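Local coordinates for probable enoyl-CoA hydratase/isomerase (PDB 7CRD), which probably acts as an enoyl-CoA isomerase of the crotonase-like family, shifting the double bond of unsaturated acyl-CoA substrates, and binds CoA, at residues L52-D57 / I96-G101. Sequence-based numbering, arbitrary orientation.
Sequences LITGGD and IAAVNG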
ATOM      1  N   LEU A  52       2.278   8.874  -8.301  1.00 18.01           N
ATOM      2  CA  LEU A  52       1.423   7.754  -8.689  1.00 19.95           C
ATOM      3  C   LEU A  52       2.158   6.454  -8.410  1.00 23.33           C
ATOM      4  O   LEU A  52       3.334   6.316  -8.760  1.00 25.42           O
ATOM      5  CB  LEU A  52       1.034   7.816 -10.174  1.00 26.08           C
ATOM      6  CG  LEU A  52       0.318   6.570 -10.733  1.00 31.44           C
ATOM      7  CD1 LEU A  52      -1.108   6.476 -10.194  1.00 29.43           C
ATOM      8  CD2 LEU A  52       0.304   6.531 -12.265  1.00 37.86           C
ATOM      9  N   ILE A  53       1.472   5.505  -7.783  1.00 22.42           N
ATOM     10  CA  ILE A  53       2.034   4.195  -7.479  1.00 19.89           C
ATOM     11  C   ILE A  53       1.248   3.147  -8.247  1.00 21.48           C
ATOM     12  O   ILE A  53       0.013   3.122  -8.178  1.00 20.72           O
ATOM     13  CB  ILE A  53       2.000   3.895  -5.969  1.00 21.17           C
ATOM     14  CG1 ILE A  53       2.719   4.987  -5.188  1.00 31.20           C
ATOM     15  CG2 ILE A  53       2.680   2.547  -5.682  1.00 20.39           C
ATOM     16  CD1 ILE A  53       2.730   4.724  -3.691  1.00 37.15           C
ATOM     17  N   THR A  54       1.955   2.272  -8.965  1.00 19.93           N
ATOM     18  CA  THR A  54       1.278   1.278  -9.780  1.00 18.95           C
ATOM     19  C   THR A  54       2.201   0.094 -10.017  1.00 15.97           C
ATOM     20  O   THR A  54       3.423   0.196  -9.896  1.00 19.09           O
ATOM     21  CB  THR A  54       0.834   1.874 -11.120  1.00 23.86           C
ATOM     22  OG1 THR A  54       0.054   0.915 -11.835  1.00 22.47           O
ATOM     23  CG2 THR A  54       2.063   2.250 -11.940  1.00 24.81           C
ATOM     24  N   GLY A  55       1.593  -1.035 -10.363  1.00 19.70           N
ATOM     25  CA  GLY A  55       2.341  -2.186 -10.808  1.00 23.58           C
ATOM     26  C   GLY A  55       2.141  -2.470 -12.282  1.00 27.96           C
ATOM     27  O   GLY A  55       2.671  -3.456 -12.798  1.00 29.09           O
ATOM     28  N   GLY A  56       1.364  -1.636 -12.965  1.00 30.13           N
ATOM     29  CA  GLY A  56       1.102  -1.806 -14.383  1.00 35.36           C
ATOM     30  C   GLY A  56      -0.291  -2.337 -14.678  1.00 29.16           C
ATOM     31  O   GLY A  56      -1.193  -2.329 -13.841  1.00 21.29           O
ATOM     32  N   ASP A  57      -0.460  -2.819 -15.913  1.00 24.37           N
ATOM     33  CA  ASP A  57      -1.780  -3.172 -16.413  1.00 27.64           C
ATOM     34  C   ASP A  57      -2.315  -4.483 -15.865  1.00 28.14           C
ATOM     35  O   ASP A  57      -3.517  -4.740 -15.991  1.00 26.38           O
ATOM     36  CB  ASP A  57      -1.760  -3.276 -17.945  1.00 30.65           C
ATOM     37  CG  ASP A  57      -1.477  -1.959 -18.615  1.00 37.09           C
ATOM     38  OD1 ASP A  57      -1.521  -0.918 -17.938  1.00 40.60           O
ATOM     39  OD2 ASP A  57      -1.205  -1.964 -19.833  1.00 45.13           O
ATOM     40  N   ILE A  96      -1.477   8.805  -5.543  1.00 21.73           N
ATOM     41  CA  ILE A  96      -2.551   8.133  -6.266  1.00 17.50           C
ATOM     42  C   ILE A  96      -2.105   6.709  -6.564  1.00 15.77           C
ATOM     43  O   ILE A  96      -1.000   6.496  -7.073  1.00 19.89           O
ATOM     44  CB  ILE A  96      -2.900   8.875  -7.568  1.00 14.86           C
ATOM     45  CG1 ILE A  96      -3.345  10.302  -7.274  1.00 16.33           C
ATOM     46  CG2 ILE A  96      -3.986   8.098  -8.357  1.00 16.07           C
ATOM     47  CD1 ILE A  96      -3.718  11.073  -8.553  1.00 21.21           C
ATOM     48  N   ALA A  97      -2.943   5.742  -6.232  1.00 15.33           N
ATOM     49  CA  ALA A  97      -2.686   4.351  -6.569  1.00 18.28           C
ATOM     50  C   ALA A  97      -3.492   3.945  -7.800  1.00 16.10           C
ATOM     51  O   ALA A  97      -4.686   4.246  -7.902  1.00 18.00           O
ATOM     52  CB  ALA A  97      -3.046   3.437  -5.395  1.00 17.03           C
ATOM     53  N   ALA A  98      -2.851   3.216  -8.715  1.00 18.03           N
ATOM     54  CA  ALA A  98      -3.537   2.621  -9.862  1.00 19.37           C
ATOM     55  C   ALA A  98      -3.308   1.120  -9.791  1.00 14.90           C
ATOM     56  O   ALA A  98      -2.192   0.645 -10.033  1.00 18.53           O
ATOM     57  CB  ALA A  98      -3.033   3.203 -11.180  1.00 16.92           C
ATOM     58  N   VAL A  99      -4.361   0.373  -9.475  1.00 16.59           N
ATOM     59  CA  VAL A  99      -4.250  -1.020  -9.045  1.00 20.46           C
ATOM     60  C   VAL A  99      -4.891  -1.937 -10.083  1.00 19.00           C
ATOM     61  O   VAL A  99      -6.087  -1.807 -10.364  1.00 16.35           O
ATOM     62  CB  VAL A  99      -4.930  -1.227  -7.688  1.00 21.45           C
ATOM     63  CG1 VAL A  99      -4.869  -2.682  -7.279  1.00 20.70           C
ATOM     64  CG2 VAL A  99      -4.307  -0.303  -6.626  1.00 15.09           C
ATOM     65  N   ASN A 100      -4.128  -2.926 -10.578  1.00 17.59           N
ATOM     66  CA  ASN A 100      -4.681  -4.022 -11.377  1.00 19.87           C
ATOM     67  C   ASN A 100      -4.293  -5.366 -10.767  1.00 16.86           C
ATOM     68  O   ASN A 100      -3.271  -5.480 -10.090  1.00 21.09           O
ATOM     69  CB  ASN A 100      -4.189  -4.005 -12.835  1.00 18.71           C
ATOM     70  CG  ASN A 100      -4.967  -3.031 -13.715  1.00 19.81           C
ATOM     71  OD1 ASN A 100      -6.167  -3.200 -13.943  1.00 21.78           O
ATOM     72  ND2 ASN A 100      -4.285  -2.003 -14.199  1.00 20.06           N
ATOM     73  N   GLY A 101      -5.110  -6.391 -11.041  1.00 20.21           N
ATOM     74  CA  GLY A 101      -4.829  -7.746 -10.619  1.00 18.35           C
ATOM     75  C   GLY A 101      -4.684  -7.868  -9.115  1.00 22.22           C
ATOM     76  O   GLY A 101      -5.390  -7.206  -8.347  1.00 15.74           O
TER
HETATM   77  O   HOH W   1      -1.220  -2.181 -11.021  1.00 21.91           O
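Ile53 bonds to both sides of Ala97 in the manner of adjacent parallel strands: its N donates to Ile96 O at 2.8 Å, and its O accepts from Ala98 N at 2.9 Å. Both bonds are nearly straight, and the two strand axes pass within 4.6 Å at 22°.

Past this regular ladder, side chains and a water take over. Thr54 turns its hydroxyl anti to the backbone N (chi1 -174°); OG1 then donates to Ala98 O at 2.9 Å from a position 24° off the plane of that carbonyl. The same oxygen accepts from Gly56 N at 3.1 Å, closing an ST turn as the chain leaves the strand. Asn100 ND2 reaches Gly56 O at 3.1 Å, with the acceptor close to the amide plane, while Asn100 OD1 takes the backbone N of Gly181; the amide is thus held at both ends. Where the strands part, one water bridges the two chain segments, accepting from Gly55 N and Asn100 N and lying within donating distance of Gly56 O and Ala98 O.

Apolar contact falls on the face shared by Leu52, Ile96 and Ala98. Leu52 CD1 bends across to the neighbouring strand, 3.8 Å from Ile96 CG2 and 3.9 Å from Ala98 CB. Helix 182-196 covers this face, with Ala188 against Leu52 and Leu185 against Thr54, whereas Leu111 and Cys114 pack on Ala97 on the other.

The two segments are the C-terminal ends of strands 50-54 and 95-99, central neighbours in the main sheet of the crotonase fold, with the loops that follow them; the loop after strand 50-54 continues to the CoA-binding residues Ser62 and Asn64.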